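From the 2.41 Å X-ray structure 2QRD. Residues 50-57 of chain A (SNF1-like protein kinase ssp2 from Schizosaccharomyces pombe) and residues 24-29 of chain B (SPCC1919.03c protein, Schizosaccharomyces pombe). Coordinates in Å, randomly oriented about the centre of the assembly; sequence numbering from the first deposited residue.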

ATOM      1  N   LYS A  50      17.378  28.513 -37.270  1.00 57.75           N
ATOM      2  CA  LYS A  50      18.005  27.250 -36.864  1.00 56.72           C
ATOM      3  C   LYS A  50      17.393  26.726 -35.567  1.00 56.17           C
ATOM      4  O   LYS A  50      17.030  27.515 -34.696  1.00 56.39           O
ATOM      5  CB  LYS A  50      19.519  27.435 -36.708  1.00 56.30           C
ATOM      6  N   TYR A  51      17.298  25.402 -35.437  1.00 55.34           N
ATOM      7  CA  TYR A  51      16.739  24.762 -34.230  1.00 54.55           C
ATOM      8  C   TYR A  51      17.763  24.621 -33.098  1.00 54.58           C
ATOM      9  O   TYR A  51      18.951  24.371 -33.343  1.00 54.27           O
ATOM     10  CB  TYR A  51      16.093  23.402 -34.560  1.00 53.79           C
ATOM     11  CG  TYR A  51      14.794  23.537 -35.313  1.00 52.48           C
ATOM     12  CD1 TYR A  51      14.763  23.487 -36.711  1.00 52.82           C
ATOM     13  CD2 TYR A  51      13.602  23.751 -34.636  1.00 51.03           C
ATOM     14  CE1 TYR A  51      13.569  23.646 -37.414  1.00 52.47           C
ATOM     15  CE2 TYR A  51      12.406  23.902 -35.322  1.00 51.73           C
ATOM     16  CZ  TYR A  51      12.394  23.850 -36.708  1.00 52.55           C
ATOM     17  OH  TYR A  51      11.207  24.008 -37.380  1.00 52.64           O
ATOM     18  N   ARG A  52      17.281  24.788 -31.863  1.00 54.45           N
ATOM     19  CA  ARG A  52      18.111  24.686 -30.661  1.00 54.05           C
ATOM     20  C   ARG A  52      17.774  23.393 -29.936  1.00 53.61           C
ATOM     21  O   ARG A  52      16.685  22.862 -30.115  1.00 53.63           O
ATOM     22  CB  ARG A  52      17.862  25.878 -29.748  1.00 54.20           C
ATOM     23  N   SER A  53      18.694  22.901 -29.108  1.00 52.95           N
ATOM     24  CA  SER A  53      18.460  21.671 -28.360  1.00 52.63           C
ATOM     25  C   SER A  53      17.325  21.796 -27.342  1.00 52.03           C
ATOM     26  O   SER A  53      16.925  20.803 -26.754  1.00 51.11           O
ATOM     27  CB  SER A  53      19.740  21.192 -27.683  1.00 52.68           C
ATOM     28  OG  SER A  53      20.234  22.171 -26.796  1.00 54.71           O
ATOM     29  N   ASP A  54      16.803  23.011 -27.151  1.00 51.77           N
ATOM     30  CA  ASP A  54      15.637  23.209 -26.284  1.00 51.89           C
ATOM     31  C   ASP A  54      14.372  22.612 -26.900  1.00 51.09           C
ATOM     32  O   ASP A  54      13.369  22.426 -26.231  1.00 51.68           O
ATOM     33  CB  ASP A  54      15.454  24.676 -25.863  1.00 51.87           C
ATOM     34  CG  ASP A  54      15.114  25.615 -27.035  1.00 54.08           C
ATOM     35  OD1 ASP A  54      15.101  26.838 -26.778  1.00 55.57           O
ATOM     36  OD2 ASP A  54      14.845  25.177 -28.188  1.00 55.02           O
ATOM     37  N   MET A  55      14.460  22.259 -28.176  1.00 50.52           N
ATOM     38  CA  MET A  55      13.424  21.455 -28.836  1.00 49.55           C
ATOM     39  C   MET A  55      13.129  20.139 -28.098  1.00 48.76           C
ATOM     40  O   MET A  55      12.044  19.586 -28.248  1.00 48.57           O
ATOM     41  CB  MET A  55      13.744  21.244 -30.338  1.00 49.27           C
ATOM     42  CG  MET A  55      14.738  20.140 -30.689  1.00 48.67           C
ATOM     43  SD  MET A  55      14.962  20.033 -32.470  1.00 49.02           S
ATOM     44  CE  MET A  55      15.318  18.306 -32.753  1.00 49.53           C
ATOM     45  N   TYR A  56      14.081  19.671 -27.289  1.00 48.13           N
ATOM     46  CA  TYR A  56      13.910  18.429 -26.496  1.00 48.09           C
ATOM     47  C   TYR A  56      13.257  18.634 -25.118  1.00 47.96           C
ATOM     48  O   TYR A  56      13.065  17.694 -24.387  1.00 47.29           O
ATOM     49  CB  TYR A  56      15.232  17.666 -26.369  1.00 47.71           C
ATOM     50  CG  TYR A  56      15.761  17.193 -27.699  1.00 47.21           C
ATOM     51  CD1 TYR A  56      16.848  17.805 -28.288  1.00 46.37           C
ATOM     52  CD2 TYR A  56      15.143  16.149 -28.389  1.00 47.75           C
ATOM     53  CE1 TYR A  56      17.315  17.397 -29.525  1.00 48.26           C
ATOM     54  CE2 TYR A  56      15.613  15.718 -29.645  1.00 47.25           C
ATOM     55  CZ  TYR A  56      16.706  16.337 -30.196  1.00 48.24           C
ATOM     56  OH  TYR A  56      17.198  15.926 -31.431  1.00 49.54           O
ATOM     57  N   THR A  57      12.935  19.884 -24.793  1.00 49.06           N
ATOM     58  CA  THR A  57      12.110  20.259 -23.640  1.00 49.43           C
ATOM     59  C   THR A  57      10.700  20.587 -24.164  1.00 49.88           C
ATOM     60  O   THR A  57      10.508  21.556 -24.936  1.00 49.53           O
ATOM     61  CB  THR A  57      12.706  21.504 -22.938  1.00 49.41           C
ATOM     62  OG1 THR A  57      14.079  21.261 -22.635  1.00 48.94           O
ATOM     63  CG2 THR A  57      11.962  21.847 -21.651  1.00 48.95           C
TER
ATOM     64  N   LYS B  24      19.717  18.688 -40.530  1.00 55.82           N
ATOM     65  CA  LYS B  24      20.835  18.805 -39.581  1.00 55.28           C
ATOM     66  C   LYS B  24      20.382  19.381 -38.252  1.00 55.00           C
ATOM     67  O   LYS B  24      20.354  20.604 -38.088  1.00 55.08           O
ATOM     68  N   LEU B  25      20.048  18.502 -37.302  1.00 54.35           N
ATOM     69  CA  LEU B  25      19.380  18.902 -36.049  1.00 53.87           C
ATOM     70  C   LEU B  25      20.279  18.839 -34.816  1.00 53.74           C
ATOM     71  O   LEU B  25      21.266  18.105 -34.819  1.00 54.02           O
ATOM     72  CB  LEU B  25      18.113  18.066 -35.823  1.00 53.19           C
ATOM     73  CG  LEU B  25      16.974  18.471 -36.764  1.00 53.00           C
ATOM     74  CD1 LEU B  25      15.888  17.396 -36.888  1.00 51.72           C
ATOM     75  CD2 LEU B  25      16.390  19.868 -36.412  1.00 50.95           C
ATOM     76  N   PRO B  26      19.954  19.634 -33.770  1.00 53.39           N
ATOM     77  CA  PRO B  26      20.686  19.599 -32.497  1.00 53.13           C
ATOM     78  C   PRO B  26      20.428  18.337 -31.668  1.00 52.63           C
ATOM     79  O   PRO B  26      19.398  17.667 -31.839  1.00 52.38           O
ATOM     80  CB  PRO B  26      20.154  20.833 -31.755  1.00 53.39           C
ATOM     81  CG  PRO B  26      18.754  20.991 -32.278  1.00 53.11           C
ATOM     82  CD  PRO B  26      18.877  20.646 -33.741  1.00 53.27           C
ATOM     83  N   LYS B  27      21.383  18.044 -30.781  1.00 52.22           N
ATOM     84  CA  LYS B  27      21.348  16.912 -29.837  1.00 51.29           C
ATOM     85  C   LYS B  27      20.681  17.273 -28.481  1.00 50.06           C
ATOM     86  O   LYS B  27      20.797  18.415 -28.013  1.00 49.27           O
ATOM     87  CB  LYS B  27      22.780  16.414 -29.602  1.00 50.98           C
ATOM     88  CG  LYS B  27      23.341  15.592 -30.756  1.00 52.05           C
ATOM     89  CD  LYS B  27      24.801  15.132 -30.532  1.00 52.20           C
ATOM     90  CE  LYS B  27      24.922  14.046 -29.454  1.00 54.16           C
ATOM     91  NZ  LYS B  27      26.234  13.298 -29.476  1.00 53.55           N
ATOM     92  N   PRO B  28      20.000  16.296 -27.836  1.00 49.37           N
ATOM     93  CA  PRO B  28      19.520  16.559 -26.466  1.00 48.54           C
ATOM     94  C   PRO B  28      20.674  16.698 -25.469  1.00 47.88           C
ATOM     95  O   PRO B  28      21.795  16.234 -25.746  1.00 47.12           O
ATOM     96  CB  PRO B  28      18.654  15.330 -26.135  1.00 48.29           C
ATOM     97  CG  PRO B  28      19.113  14.263 -27.034  1.00 48.35           C
ATOM     98  CD  PRO B  28      19.639  14.935 -28.293  1.00 49.45           C
ATOM     99  N   PRO B  29      20.410  17.347 -24.320  1.00 47.69           N
ATOM    100  CA  PRO B  29      21.419  17.402 -23.256  1.00 47.54           C
ATOM    101  C   PRO B  29      21.757  15.995 -22.704  1.00 47.00           C
ATOM    102  O   PRO B  29      20.898  15.115 -22.665  1.00 46.03           O
ATOM    103  CB  PRO B  29      20.740  18.271 -22.178  1.00 47.88           C
ATOM    104  CG  PRO B  29      19.261  18.107 -22.439  1.00 47.48           C
ATOM    105  CD  PRO B  29      19.169  18.053 -23.936  1.00 47.66           C
TER

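The contact is mostly apolar, secured by a single hydrogen bond, and buries 393 Å² summed over both sides. At the start of the chain A stretch, A:Lys50, not modelled beyond CB, makes no contact. A:Tyr51 follows with its CA-to-CB bond toward chain B, but its m rotamer leads the ring end away, so the residue meets its partners mainly through the near part of the side chain: CD1 lies 4.0 Å from CD2 of B:Leu25, and CB lies 4.0 Å from CD of B:Pro26. The carbonyl O of A:Tyr51 also approaches CG of B:Pro26 at 3.5 Å. A:Arg52, likewise modelled only to CB, has its CA-to-CB bond pointing away and contributes backbone, its C atom 3.5 Å from CG of B:Pro26. The compact proline ring, itself turned toward chain A, suits a place hard against the main chain.

A short 3-10 segment begins at A:Ser53, whose CB is 3.0 Å from O of B:Lys27, a tight contact but not a hydrogen bond; OG stays 4.0 Å from that O. The turn is held by backbone bonds such as A:Met55 N to A:Arg52 O (3.0 Å) and A:Tyr56 N to A:Ser53 O (3.1 Å). Within it the CA-to-CB bond of A:Asp54, an exposed residue, points away, while those of A:Met55 and A:Tyr56 point toward chain B. The long, unbranched thioether of A:Met55 reaches two partners, with SD 3.9 Å from CG of B:Pro26 and CE 4.1 Å from CD2 of B:Leu25, whose apolar, branched end comes nearer chain A and so serves A:Tyr51 too.

A:Tyr56, buried, combines polar and apolar contacts. The OH of A:Tyr56 donates a hydrogen bond to O of B:Pro26 (2.8 Å), a carbonyl near the ring plane, while one ring face receives CD of B:Pro28, 3.9 Å from the ring centroid, in a CH-pi contact. Tyrosine supplies both the donor and the aromatic face; proline offers a ring CH2 to that face. A:Thr57 lies beyond the contact.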